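Local coordinates for protein lipocalin allergen (Canis lupus familiaris, PDB 4ODD) that probably binds small hydrophobic molecules inside its beta-barrel, as other secreted lipocalins do, and is an allergen of dog dander, at residues Met50-Tyr55 and Asn75-Glu80; Ala96-Asp101 and Lys132-Glu137. One frame throughout, in Å; residues are numbered along the deposited sequence.

Contact 1. Residues Met50-Tyr55 and Asn75-Glu80; sequences MLFNFY and NLIKGE
The ring of Phe-52 meets Ile-77 edge-on: the methyl CG2 of Ile-77 lies near the ring plane, 4.2 Å from CE2 of Phe-52. Neither ring face is taken by a residue of 75-80, and a second ring, Phe-87, packs with Phe-52 edge-to-face. Beside the ring, Met-50 makes the closer touch. Its sulfur lies against the CG1-CD1 arm of Ile-77, with SD of Met-50 3.7 Å from CG1 and 3.9 Å from CD1 of that residue, and the two side chains cross at about a right angle. Ile-77 can serve both partners because CG1 stands anti to its carbonyl carbon (chi1 -61°), while CG2 takes the place anti to the backbone N and faces the aromatic edge. In Met-50 the bend at chi3 (83°) swings CE away from the isoleucine, so the sulfur rather than the terminal methyl does the touching. No hydrogen bond joins the segments; this is apolar packing with 107 Å² buried in all.

The CA atoms of Met-50 and Ile-77 are 7.9 Å apart, since the two strands are not neighbours in the sheet. Strand 62-71 runs between them and pairs antiparallel with both. Its Ala-69 bonds through the backbone to Met-50 and is touched by the side chains of Phe-52 and Ile-77, which close over this small residue on the inner side of the lipocalin barrel. Strand 36-44 flanks Met-50 through Ile-41, and strand 84-92 brings Phe-87 up against Ile-77.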
# COMPACT_ATOMS: atom_id res chain seq x y z
N MET A 50 -2.82 5.88 12.38
CA MET A 50 -3.23 5.98 10.98
C MET A 50 -4.35 5.02 10.71
O MET A 50 -4.41 3.94 11.32
CB MET A 50 -2.08 5.68 10.03
CG MET A 50 -1.33 6.90 9.58
SD MET A 50 0.08 6.47 8.55
CE MET A 50 -0.71 6.25 6.95
N LEU A 51 -5.23 5.39 9.79
CA LEU A 51 -6.27 4.47 9.34
C LEU A 51 -6.17 4.26 7.83
O LEU A 51 -6.23 5.22 7.06
CB LEU A 51 -7.66 4.99 9.75
CG LEU A 51 -8.78 3.97 9.52
CD1 LEU A 51 -8.80 2.94 10.64
CD2 LEU A 51 -10.14 4.64 9.37
N PHE A 52 -6.01 3.02 7.40
CA PHE A 52 -6.03 2.70 5.97
C PHE A 52 -7.38 2.12 5.61
O PHE A 52 -7.83 1.13 6.21
CB PHE A 52 -4.93 1.69 5.61
CG PHE A 52 -3.56 2.18 5.93
CD1 PHE A 52 -2.78 2.78 4.97
CD2 PHE A 52 -3.05 2.07 7.23
CE1 PHE A 52 -1.51 3.24 5.29
CE2 PHE A 52 -1.79 2.53 7.55
CZ PHE A 52 -1.02 3.12 6.58
N ASN A 53 -8.02 2.74 4.63
CA ASN A 53 -9.30 2.26 4.17
C ASN A 53 -9.16 1.74 2.74
O ASN A 53 -8.65 2.45 1.85
CB ASN A 53 -10.33 3.38 4.26
CG ASN A 53 -11.67 2.97 3.72
OD1 ASN A 53 -12.11 3.46 2.65
ND2 ASN A 53 -12.35 2.07 4.42
N PHE A 54 -9.59 0.50 2.51
CA PHE A 54 -9.35 -0.14 1.22
C PHE A 54 -10.21 -1.37 1.01
O PHE A 54 -10.78 -1.89 1.96
CB PHE A 54 -7.88 -0.52 1.09
CG PHE A 54 -7.44 -1.53 2.11
CD1 PHE A 54 -7.55 -2.89 1.86
CD2 PHE A 54 -6.88 -1.12 3.31
CE1 PHE A 54 -7.12 -3.83 2.80
CE2 PHE A 54 -6.46 -2.04 4.26
CZ PHE A 54 -6.57 -3.39 4.01
N TYR A 55 -10.27 -1.84 -0.23
CA TYR A 55 -10.99 -3.08 -0.54
C TYR A 55 -10.02 -4.18 -0.97
O TYR A 55 -8.99 -3.93 -1.59
CB TYR A 55 -12.02 -2.85 -1.65
CG TYR A 55 -13.29 -2.13 -1.21
CD1 TYR A 55 -14.39 -2.84 -0.75
CD2 TYR A 55 -13.38 -0.75 -1.29
CE1 TYR A 55 -15.55 -2.19 -0.36
CE2 TYR A 55 -14.54 -0.08 -0.89
CZ TYR A 55 -15.62 -0.81 -0.43
OH TYR A 55 -16.77 -0.16 -0.03
N ASN A 75 9.18 7.21 12.18
CA ASN A 75 8.07 7.15 11.23
C ASN A 75 7.74 5.77 10.67
O ASN A 75 7.32 5.64 9.52
CB ASN A 75 8.35 8.10 10.06
CG ASN A 75 8.71 9.49 10.52
OD1 ASN A 75 9.46 9.68 11.48
ND2 ASN A 75 8.16 10.48 9.83
N LEU A 76 7.94 4.74 11.48
CA LEU A 76 7.59 3.41 11.04
C LEU A 76 6.15 3.14 11.44
O LEU A 76 5.81 3.24 12.63
CB LEU A 76 8.52 2.37 11.65
CG LEU A 76 8.19 0.92 11.27
CD1 LEU A 76 8.30 0.65 9.72
CD2 LEU A 76 9.08 -0.02 12.05
N ILE A 77 5.31 2.81 10.46
CA ILE A 77 3.91 2.57 10.74
C ILE A 77 3.69 1.09 10.92
O ILE A 77 4.07 0.29 10.06
CB ILE A 77 2.99 3.11 9.66
CG1 ILE A 77 3.15 4.62 9.52
CG2 ILE A 77 1.55 2.84 10.02
CD1 ILE A 77 3.73 5.06 8.18
N LYS A 78 3.09 0.73 12.04
CA LYS A 78 2.96 -0.67 12.45
C LYS A 78 1.48 -0.95 12.68
O LYS A 78 0.79 -0.18 13.36
CB LYS A 78 3.77 -0.90 13.75
CG LYS A 78 3.71 -2.32 14.36
CD LYS A 78 4.59 -2.43 15.63
CE LYS A 78 4.89 -3.90 16.05
NZ LYS A 78 6.14 -4.01 16.90
N GLY A 79 0.99 -2.04 12.12
CA GLY A 79 -0.42 -2.35 12.27
C GLY A 79 -0.74 -3.78 11.87
O GLY A 79 -0.01 -4.39 11.07
N GLU A 80 -1.83 -4.30 12.42
CA GLU A 80 -2.21 -5.68 12.15
C GLU A 80 -3.18 -5.76 10.99
O GLU A 80 -4.16 -5.04 10.93
CB GLU A 80 -2.80 -6.34 13.40
CG GLU A 80 -2.78 -7.86 13.38
CD GLU A 80 -1.39 -8.45 13.64
OE1 GLU A 80 -1.18 -9.66 13.34
OE2 GLU A 80 -0.50 -7.70 14.14

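Contact 2. Residues Ala96-Asp101 and Lys132-Glu137; sequences ALIGYD and KKLSRE
Strand 96-101, carrying Ile-98 and Tyr-100, and helix 132-137, carrying Leu-134, run almost parallel, with 12° between their N-to-C directions and axes 9.9 Å apart at closest approach. This is the hallmark lipocalin pairing of a helix laid against the outer wall of the antiparallel beta-barrel. Ile-98 and Tyr-100 both point toward the helix, as alternate residues of a strand should. Within 132-137, Leu-134 is the residue that meets them; one turn earlier in the same helix, Lys-130 also touches Ile-98.

The touching is done by a single methyl. CD2 of Leu-134 comes down over the strand, 3.8 Å from CG2 of Ile-98, and settles between that methyl and the start of the next outward side chain, with CB of Tyr-100 at 4.3 Å from the same CD2. Between them Gly-99 offers its carbonyl oxygen, O lying 4.1 Å from CD2 of Leu-134. Leu-134 extends toward the barrel because its CG is anti to the backbone N (chi1 171°), and the Leu-134 and Ile-98 side chains lie alongside each other, running opposite ways. Ile-90 and Ala-114, from the strands either side of 96-104, also touch Leu-134, so the leucine is embedded in a patch built by three strands.

The exposed side of the helix carries charge. One turn apart, NZ of Lys-133 donates a hydrogen bond to OE2 of Glu-137 at 3.0 Å in a modelled salt bridge, with a long, weak approach of Arg-136; the placement of the Glu-137 side chain is doubtful, however, so the bridge is too. Ser-135 turns away from strand 96-101 and makes a second tie between helix and barrel, its OG hydrogen-bonded to OG of Ser-21 on strand 13-22.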
# COMPACT_ATOMS: atom_id res chain seq x y z
N ALA A 96 0.84 11.60 -6.15
CA ALA A 96 1.30 10.22 -5.95
C ALA A 96 1.76 9.85 -4.53
O ALA A 96 1.98 10.71 -3.67
CB ALA A 96 2.37 9.88 -6.99
N LEU A 97 1.92 8.54 -4.31
CA LEU A 97 2.28 8.00 -3.00
C LEU A 97 2.94 6.64 -3.17
O LEU A 97 2.34 5.71 -3.71
CB LEU A 97 1.02 7.86 -2.15
CG LEU A 97 1.23 7.55 -0.67
CD1 LEU A 97 1.91 8.74 -0.02
CD2 LEU A 97 -0.09 7.25 -0.00
N ILE A 98 4.18 6.52 -2.73
CA ILE A 98 4.86 5.22 -2.77
C ILE A 98 5.04 4.63 -1.36
O ILE A 98 5.67 5.23 -0.48
CB ILE A 98 6.24 5.32 -3.45
CG1 ILE A 98 6.10 5.77 -4.90
CG2 ILE A 98 6.96 3.96 -3.38
CD1 ILE A 98 7.42 5.94 -5.61
N GLY A 99 4.47 3.44 -1.16
CA GLY A 99 4.55 2.80 0.13
C GLY A 99 5.35 1.52 0.06
O GLY A 99 5.44 0.88 -1.00
N TYR A 100 5.95 1.14 1.20
CA TYR A 100 6.63 -0.14 1.30
C TYR A 100 6.26 -0.82 2.60
O TYR A 100 6.53 -0.30 3.69
CB TYR A 100 8.14 0.05 1.24
CG TYR A 100 8.89 -1.26 1.28
CD1 TYR A 100 8.66 -2.24 0.33
CD2 TYR A 100 9.85 -1.50 2.26
CE1 TYR A 100 9.38 -3.45 0.37
CE2 TYR A 100 10.56 -2.70 2.30
CZ TYR A 100 10.32 -3.66 1.36
OH TYR A 100 11.02 -4.83 1.42
N ASP A 101 5.64 -1.99 2.47
CA ASP A 101 5.24 -2.77 3.64
C ASP A 101 6.13 -3.99 3.82
O ASP A 101 6.59 -4.61 2.86
CB ASP A 101 3.79 -3.24 3.50
CG ASP A 101 3.26 -3.88 4.77
OD1 ASP A 101 3.52 -3.33 5.86
OD2 ASP A 101 2.59 -4.93 4.66
N LYS A 132 9.31 1.49 -9.64
CA LYS A 132 10.07 0.33 -10.10
C LYS A 132 11.47 0.30 -9.48
O LYS A 132 11.99 -0.77 -9.11
CB LYS A 132 10.13 0.30 -11.63
CG LYS A 132 8.76 0.26 -12.28
CD LYS A 132 8.80 -0.37 -13.68
CE LYS A 132 7.41 -0.42 -14.32
NZ LYS A 132 7.37 -1.24 -15.58
N LYS A 133 12.05 1.48 -9.36
CA LYS A 133 13.33 1.62 -8.68
C LYS A 133 13.23 1.01 -7.29
O LYS A 133 13.98 0.09 -6.97
CB LYS A 133 13.71 3.10 -8.59
CG LYS A 133 15.07 3.37 -7.95
CD LYS A 133 15.38 4.88 -7.95
CE LYS A 133 16.57 5.22 -7.06
NZ LYS A 133 16.24 5.10 -5.62
N LEU A 134 12.29 1.51 -6.47
CA LEU A 134 12.09 0.97 -5.13
C LEU A 134 11.91 -0.53 -5.15
O LEU A 134 12.56 -1.26 -4.40
CB LEU A 134 10.87 1.60 -4.44
CG LEU A 134 10.54 0.88 -3.12
CD1 LEU A 134 11.30 1.51 -1.96
CD2 LEU A 134 9.05 0.84 -2.85
N SER A 135 11.00 -0.98 -6.01
CA SER A 135 10.70 -2.39 -6.11
C SER A 135 12.01 -3.15 -6.34
O SER A 135 12.31 -4.14 -5.66
CB SER A 135 9.69 -2.64 -7.23
OG SER A 135 9.33 -4.00 -7.27
N ARG A 136 12.82 -2.67 -7.28
CA ARG A 136 14.11 -3.28 -7.54
C ARG A 136 14.98 -3.28 -6.28
O ARG A 136 15.51 -4.32 -5.90
CB ARG A 136 14.81 -2.56 -8.69
CG ARG A 136 16.07 -3.24 -9.20
CD ARG A 136 16.70 -2.45 -10.34
NE ARG A 136 16.97 -1.06 -9.97
CZ ARG A 136 16.31 -0.01 -10.45
NH1 ARG A 136 15.34 -0.18 -11.34
NH2 ARG A 136 16.62 1.22 -10.05
N GLU A 137 15.11 -2.12 -5.63
CA GLU A 137 15.98 -1.97 -4.46
C GLU A 137 15.68 -3.02 -3.40
O GLU A 137 16.58 -3.60 -2.80
CB GLU A 137 15.86 -0.58 -3.82
CG GLU A 137 15.56 0.58 -4.76
CD GLU A 137 16.75 1.05 -5.59
OE1 GLU A 137 17.36 0.22 -6.30
OE2 GLU A 137 17.07 2.26 -5.53

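Contact 1 closes along the chain before contact 2 opens, and the two lie on opposite sides of the chain's centre, about 16 Å between centres and about 6 Å between nearest atoms, without touching. Both use the same antiparallel sheet, curled into the lipocalin barrel. Strand 84-92 joins them, pairing with 77-80 on one edge and 96-104 on the other; its Phe-87 packs on contact 1 and its Ile-90 on Leu-134 of contact 2. Contact 1 packs side chains along the inner face of the wall, over one intervening strand, facing the interior where lipocalins generally hold their ligands, whereas contact 2 fastens helix 125-137 to the outside of the wall.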